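PDB 6SER: START domain-containing protein 10 from Homo sapiens, which binds phospholipids in a START domain and transfers phosphatidylcholine and phosphatidylethanolamine between membranes. Local coordinates for residues T81-L86 against R134-M139; E224-Q227 against F233-W236. All blocks are in the same frame, centred on the assembly; numbering follows the deposited sequence.

Contact 1 of 2, residues T81-L86 against R134-M139; sequences TLYDVL and RSWLPM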
loop_
_atom_site.group_PDB
_atom_site.type_symbol
_atom_site.label_atom_id
_atom_site.label_comp_id
_atom_site.label_asym_id
_atom_site.label_seq_id
_atom_site.Cartn_x
_atom_site.Cartn_y
_atom_site.Cartn_z
ATOM N N THR A 81 -12.109 11.240 -0.026
ATOM C CA THR A 81 -12.452 10.332 1.064
ATOM C C THR A 81 -11.635 9.050 0.987
ATOM O O THR A 81 -11.094 8.581 1.998
ATOM C CB THR A 81 -13.946 10.019 1.038
ATOM O OG1 THR A 81 -14.688 11.229 1.234
ATOM C CG2 THR A 81 -14.297 9.029 2.138
ATOM N N LEU A 82 -11.520 8.475 -0.206
ATOM C CA LEU A 82 -10.650 7.320 -0.372
ATOM C C LEU A 82 -9.209 7.664 0.005
ATOM O O LEU A 82 -8.506 6.845 0.603
ATOM C CB LEU A 82 -10.757 6.821 -1.809
ATOM C CG LEU A 82 -10.113 5.514 -2.251
ATOM C CD1 LEU A 82 -10.485 4.347 -1.347
ATOM C CD2 LEU A 82 -10.591 5.268 -3.635
ATOM N N TYR A 83 -8.776 8.895 -0.283
ATOM C CA TYR A 83 -7.422 9.322 0.066
ATOM C C TYR A 83 -7.227 9.360 1.581
ATOM O O TYR A 83 -6.225 8.853 2.100
ATOM C CB TYR A 83 -7.145 10.691 -0.562
ATOM C CG TYR A 83 -5.714 11.200 -0.477
ATOM C CD1 TYR A 83 -4.652 10.473 -1.026
ATOM C CD2 TYR A 83 -5.429 12.427 0.114
ATOM C CE1 TYR A 83 -3.344 10.949 -0.966
ATOM C CE2 TYR A 83 -4.125 12.915 0.171
ATOM C CZ TYR A 83 -3.089 12.176 -0.366
ATOM O OH TYR A 83 -1.795 12.655 -0.293
ATOM N N ASP A 84 -8.183 9.956 2.308
ATOM C CA ASP A 84 -8.111 9.984 3.769
ATOM C C ASP A 84 -8.011 8.581 4.344
ATOM O O ASP A 84 -7.241 8.334 5.288
ATOM C CB ASP A 84 -9.344 10.684 4.354
ATOM C CG ASP A 84 -9.336 12.184 4.126
ATOM O OD1 ASP A 84 -8.266 12.748 3.789
ATOM O OD2 ASP A 84 -10.408 12.798 4.301
ATOM N N VAL A 85 -8.787 7.647 3.792
ATOM C CA VAL A 85 -8.849 6.298 4.345
ATOM C C VAL A 85 -7.520 5.579 4.150
ATOM O O VAL A 85 -7.026 4.898 5.056
ATOM C CB VAL A 85 -10.018 5.536 3.701
ATOM C CG1 VAL A 85 -9.991 4.064 4.094
ATOM C CG2 VAL A 85 -11.327 6.198 4.096
ATOM N N LEU A 86 -6.916 5.727 2.970
ATOM C CA LEU A 86 -5.597 5.144 2.759
ATOM C C LEU A 86 -4.555 5.758 3.686
ATOM O O LEU A 86 -3.641 5.057 4.129
ATOM C CB LEU A 86 -5.175 5.309 1.300
ATOM C CG LEU A 86 -5.967 4.439 0.315
ATOM C CD1 LEU A 86 -5.497 4.641 -1.124
ATOM C CD2 LEU A 86 -5.864 2.990 0.718
ATOM N N ARG A 134 7.068 5.253 2.586
ATOM C CA ARG A 134 5.826 5.627 1.926
ATOM C C ARG A 134 5.946 7.063 1.445
ATOM O O ARG A 134 6.502 7.911 2.152
ATOM C CB ARG A 134 4.633 5.488 2.898
ATOM C CG ARG A 134 3.260 5.684 2.277
ATOM C CD ARG A 134 2.143 5.284 3.242
ATOM N NE ARG A 134 1.875 6.294 4.273
ATOM C CZ ARG A 134 2.382 6.280 5.508
ATOM N NH1 ARG A 134 2.065 7.243 6.374
ATOM N NH2 ARG A 134 3.206 5.308 5.886
ATOM N N SER A 135 5.429 7.343 0.247
ATOM C CA SER A 135 5.373 8.716 -0.239
ATOM C C SER A 135 4.102 8.948 -1.038
ATOM O O SER A 135 3.599 8.042 -1.707
ATOM C CB SER A 135 6.579 9.067 -1.096
ATOM O OG SER A 135 6.646 10.474 -1.273
ATOM N N TRP A 136 3.590 10.174 -0.969
ATOM C CA TRP A 136 2.281 10.499 -1.515
ATOM C C TRP A 136 2.329 11.804 -2.289
ATOM O O TRP A 136 3.125 12.696 -1.988
ATOM C CB TRP A 136 1.223 10.590 -0.409
ATOM C CG TRP A 136 1.611 11.427 0.773
ATOM C CD1 TRP A 136 1.256 12.728 1.004
ATOM C CD2 TRP A 136 2.394 11.018 1.907
ATOM N NE1 TRP A 136 1.773 13.155 2.207
ATOM C CE2 TRP A 136 2.482 12.130 2.776
ATOM C CE3 TRP A 136 3.026 9.825 2.272
ATOM C CZ2 TRP A 136 3.177 12.079 3.992
ATOM C CZ3 TRP A 136 3.730 9.779 3.471
ATOM C CH2 TRP A 136 3.797 10.895 4.316
ATOM N N LEU A 137 1.456 11.909 -3.294
ATOM C CA LEU A 137 1.434 13.070 -4.174
ATOM C C LEU A 137 0.050 13.292 -4.769
ATOM O O LEU A 137 -0.410 12.490 -5.595
ATOM C CB LEU A 137 2.458 12.903 -5.304
ATOM C CG LEU A 137 2.708 14.124 -6.192
ATOM C CD1 LEU A 137 3.235 15.286 -5.352
ATOM C CD2 LEU A 137 3.685 13.782 -7.308
ATOM N N PRO A 138 -0.633 14.393 -4.470
ATOM C CA PRO A 138 -1.858 14.720 -5.163
ATOM C C PRO A 138 -1.459 15.242 -6.545
ATOM O O PRO A 138 -0.648 16.007 -6.586
ATOM C CB PRO A 138 -2.404 15.880 -4.361
ATOM C CG PRO A 138 -1.706 15.739 -3.073
ATOM C CD PRO A 138 -0.330 15.249 -3.394
ATOM N N MET A 139 -1.993 14.703 -7.626
ATOM C CA MET A 139 -1.634 15.190 -8.978
ATOM C C MET A 139 -2.914 15.755 -9.562
ATOM O O MET A 139 -3.650 15.021 -10.149
ATOM C CB MET A 139 -1.116 14.123 -9.946
ATOM C CG MET A 139 0.204 13.461 -9.632
ATOM S SD MET A 139 1.680 14.539 -9.519
ATOM C CE MET A 139 1.879 15.107 -11.204
#
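Y83 and W136 meet at about a right angle, and nearly all of the contact rests on one atom, the phenolic OH of Y83. This oxygen lies 3.3 Å from W136 CD1, with W136 CB and CG slightly farther off, so it touches the base of the indole at the pyrrole carbon beside the root. The approach is oblique, and the touch is a van der Waals one; the hydroxyl has its hydrogen bond with a residue just beside one of the segments. The P138 ring adds a looser contact through CG, which lies 4.2 Å from the OH of Y83.

The spacing of the backbones explains why a single long side chain does the bridging. Segments 81-86 and 134-139 run almost antiparallel, at 169°, with their axes 11.8 Å apart. Y83 supplies more than half of the 118 Å² buried between them. Its CG stands anti to the backbone N (chi1 -171°), which sends the phenol across the gap toward the strand. In W136, chi1 at 49° sets CG between backbone N and carbonyl carbon, and this leaves both CB and CD1 next to the Y83 hydroxyl.

Aromatic neighbours extend the cluster. Y83 stacks on Y143 of the adjoining strand 142-151, while H87 meets both Y83 and W136 edge-to-face. On the same helix, L82 and L86 rest on I173 of strand 161-175 and I183 of strand 181-190, and L82 also reaches M215 and C219 of helix 197-227. Helix 79-87 thus packs against the curved sheet and the long C-terminal helix at once, an arrangement that belongs to the helix-grip fold of START domains, in which a strongly curved, largely antiparallel sheet and that helix enclose the lipid-binding cavity.

Contact 2 of 2, residues E224-Q227 against F233-W236; sequences EWKQ and FKPW. With PO4 (phosphate ion), chain B.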
loop_
_atom_site.group_PDB
_atom_site.type_symbol
_atom_site.label_atom_id
_atom_site.label_comp_id
_atom_site.label_asym_id
_atom_site.label_seq_id
_atom_site.Cartn_x
_atom_site.Cartn_y
_atom_site.Cartn_z
ATOM N N GLU A 224 -18.464 9.549 9.282
ATOM C CA GLU A 224 -19.058 9.478 10.615
ATOM C C GLU A 224 -18.035 9.063 11.664
ATOM O O GLU A 224 -18.001 9.631 12.763
ATOM C CB GLU A 224 -20.240 8.509 10.615
ATOM C CG GLU A 224 -21.481 9.051 9.911
ATOM C CD GLU A 224 -22.596 8.021 9.808
ATOM O OE1 GLU A 224 -22.293 6.806 9.806
ATOM O OE2 GLU A 224 -23.775 8.430 9.735
ATOM N N TRP A 225 -17.200 8.070 11.352
ATOM C CA TRP A 225 -16.170 7.654 12.297
ATOM C C TRP A 225 -15.175 8.782 12.557
ATOM O O TRP A 225 -14.809 9.053 13.708
ATOM C CB TRP A 225 -15.451 6.410 11.772
ATOM C CG TRP A 225 -14.437 5.876 12.727
ATOM C CD1 TRP A 225 -14.629 4.916 13.682
ATOM C CD2 TRP A 225 -13.068 6.274 12.827
ATOM N NE1 TRP A 225 -13.463 4.689 14.367
ATOM C CE2 TRP A 225 -12.487 5.509 13.862
ATOM C CE3 TRP A 225 -12.273 7.199 12.138
ATOM C CZ2 TRP A 225 -11.144 5.644 14.232
ATOM C CZ3 TRP A 225 -10.935 7.328 12.502
ATOM C CH2 TRP A 225 -10.387 6.557 13.543
ATOM N N LYS A 226 -14.722 9.449 11.494
ATOM C CA LYS A 226 -13.694 10.475 11.649
ATOM C C LYS A 226 -14.232 11.690 12.400
ATOM O O LYS A 226 -13.473 12.376 13.093
ATOM C CB LYS A 226 -13.152 10.863 10.265
ATOM C CG LYS A 226 -11.975 11.842 10.261
ATOM C CD LYS A 226 -10.869 11.432 11.238
ATOM C CE LYS A 226 -9.633 12.306 11.040
ATOM N NZ LYS A 226 -8.687 12.181 12.171
ATOM N N GLN A 227 -15.538 11.958 12.277
ATOM C CA GLN A 227 -16.177 13.010 13.061
ATOM C C GLN A 227 -16.088 12.733 14.560
ATOM O O GLN A 227 -16.049 13.670 15.359
ATOM C CB GLN A 227 -17.636 13.152 12.632
ATOM C CG GLN A 227 -18.413 14.172 13.425
ATOM C CD GLN A 227 -17.804 15.548 13.318
ATOM O OE1 GLN A 227 -17.457 15.996 12.223
ATOM N NE2 GLN A 227 -17.651 16.223 14.457
ATOM N N PHE A 233 -7.954 16.673 12.619
ATOM C CA PHE A 233 -6.589 16.143 12.658
ATOM C C PHE A 233 -6.360 15.220 11.468
ATOM O O PHE A 233 -6.724 14.044 11.499
ATOM C CB PHE A 233 -6.345 15.418 13.973
ATOM C CG PHE A 233 -4.923 15.009 14.198
ATOM C CD1 PHE A 233 -4.636 13.781 14.771
ATOM C CD2 PHE A 233 -3.880 15.850 13.848
ATOM C CE1 PHE A 233 -3.331 13.396 14.989
ATOM C CE2 PHE A 233 -2.570 15.476 14.073
ATOM C CZ PHE A 233 -2.294 14.241 14.641
ATOM N N LYS A 234 -5.764 15.770 10.411
ATOM C CA LYS A 234 -5.428 15.028 9.198
ATOM C C LYS A 234 -4.052 15.494 8.763
ATOM O O LYS A 234 -3.915 16.321 7.849
ATOM C CB LYS A 234 -6.467 15.261 8.096
ATOM C CG LYS A 234 -7.856 14.754 8.426
ATOM C CD LYS A 234 -8.800 14.948 7.252
ATOM C CE LYS A 234 -10.171 14.386 7.561
ATOM N NZ LYS A 234 -11.111 14.551 6.413
ATOM N N PRO A 235 -2.996 15.004 9.417
ATOM C CA PRO A 235 -1.637 15.453 9.070
ATOM C C PRO A 235 -1.220 15.140 7.649
ATOM O O PRO A 235 -0.267 15.763 7.168
ATOM C CB PRO A 235 -0.749 14.713 10.083
ATOM C CG PRO A 235 -1.570 13.540 10.544
ATOM C CD PRO A 235 -2.989 14.065 10.555
ATOM N N TRP A 236 -1.868 14.184 6.967
ATOM C CA TRP A 236 -1.527 13.940 5.565
ATOM C C TRP A 236 -1.961 15.093 4.670
ATOM O O TRP A 236 -1.397 15.277 3.585
ATOM C CB TRP A 236 -2.148 12.629 5.078
ATOM C CG TRP A 236 -3.620 12.487 5.356
ATOM C CD1 TRP A 236 -4.653 12.770 4.496
ATOM C CD2 TRP A 236 -4.226 11.995 6.560
ATOM N NE1 TRP A 236 -5.859 12.492 5.096
ATOM C CE2 TRP A 236 -5.625 12.018 6.362
ATOM C CE3 TRP A 236 -3.725 11.550 7.787
ATOM C CZ2 TRP A 236 -6.523 11.600 7.341
ATOM C CZ3 TRP A 236 -4.622 11.146 8.764
ATOM C CH2 TRP A 236 -6.003 11.174 8.533
HETATM P P PO4 B . -13.967 3.400 18.091
HETATM O O1 PO4 B . -12.972 3.334 17.075
HETATM O O2 PO4 B . -13.925 2.246 18.876
HETATM O O3 PO4 B . -15.215 3.509 17.476
HETATM O O4 PO4 B . -13.740 4.524 18.935
#
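Segment 224-227 lies in the last part of the long C-terminal helix 197-227 of the START helix-grip fold, and the chain beyond it turns back so that K226 grips the carbonyl of F233 in the following loop. The bond from K226 NZ to F233 O is 2.8 Å long. Its C=O...N angle is 148°, with the donor tilted 21° from the carbonyl plane. H229 O and L230 O also accept from the same group, so three backbone carbonyls take bonds from the one ammonium of this buried lysine and tie the turn to the helix. Reaching them depends on a bend in the lysine: CG is anti to the backbone N, but a turn at chi2 folds the chain before it straightens toward NZ.

The aliphatic part of K226 crosses that of K234 at a slant, K226 CE lying 4.0 Å from K234 CG. K234 is extended beyond CG and carries its ammonium to D84 in a salt bridge, which would probably ease any repulsion between the two lysines. In the loop itself K234 CB sits above one face of the W236 indole, offset toward its rim, as P235 CD does over F233.

W225, stacked on H229, binds a phosphate ion probably left from the crystallisation liquor and also held by H229 NE2. W225 NE1 donates to phosphate O1 at 3.1 Å, with an N-H...O angle of 158°, and O1 sits at the ring edge, near the indole plane.

In the fold
From the N terminus, contact 1 comes first: 47 residues, 24 of them in strands, separate segment 81-86 from segment 134-139, and the contact closes this large loop. Contact 2 follows in series, closing a tight loop of five residues after segment 224-227, so the two neither nest nor cross. Their centres are nevertheless only 13 Å apart, on the same side of the chain's centre. D84 joins them: OD1 probably accepts a hydrogen bond from W236 NE1, alongside the salt bridge that is its other link to segment 233-236. The short helix thereby links the sheet to the segment that trails the C-terminal helix.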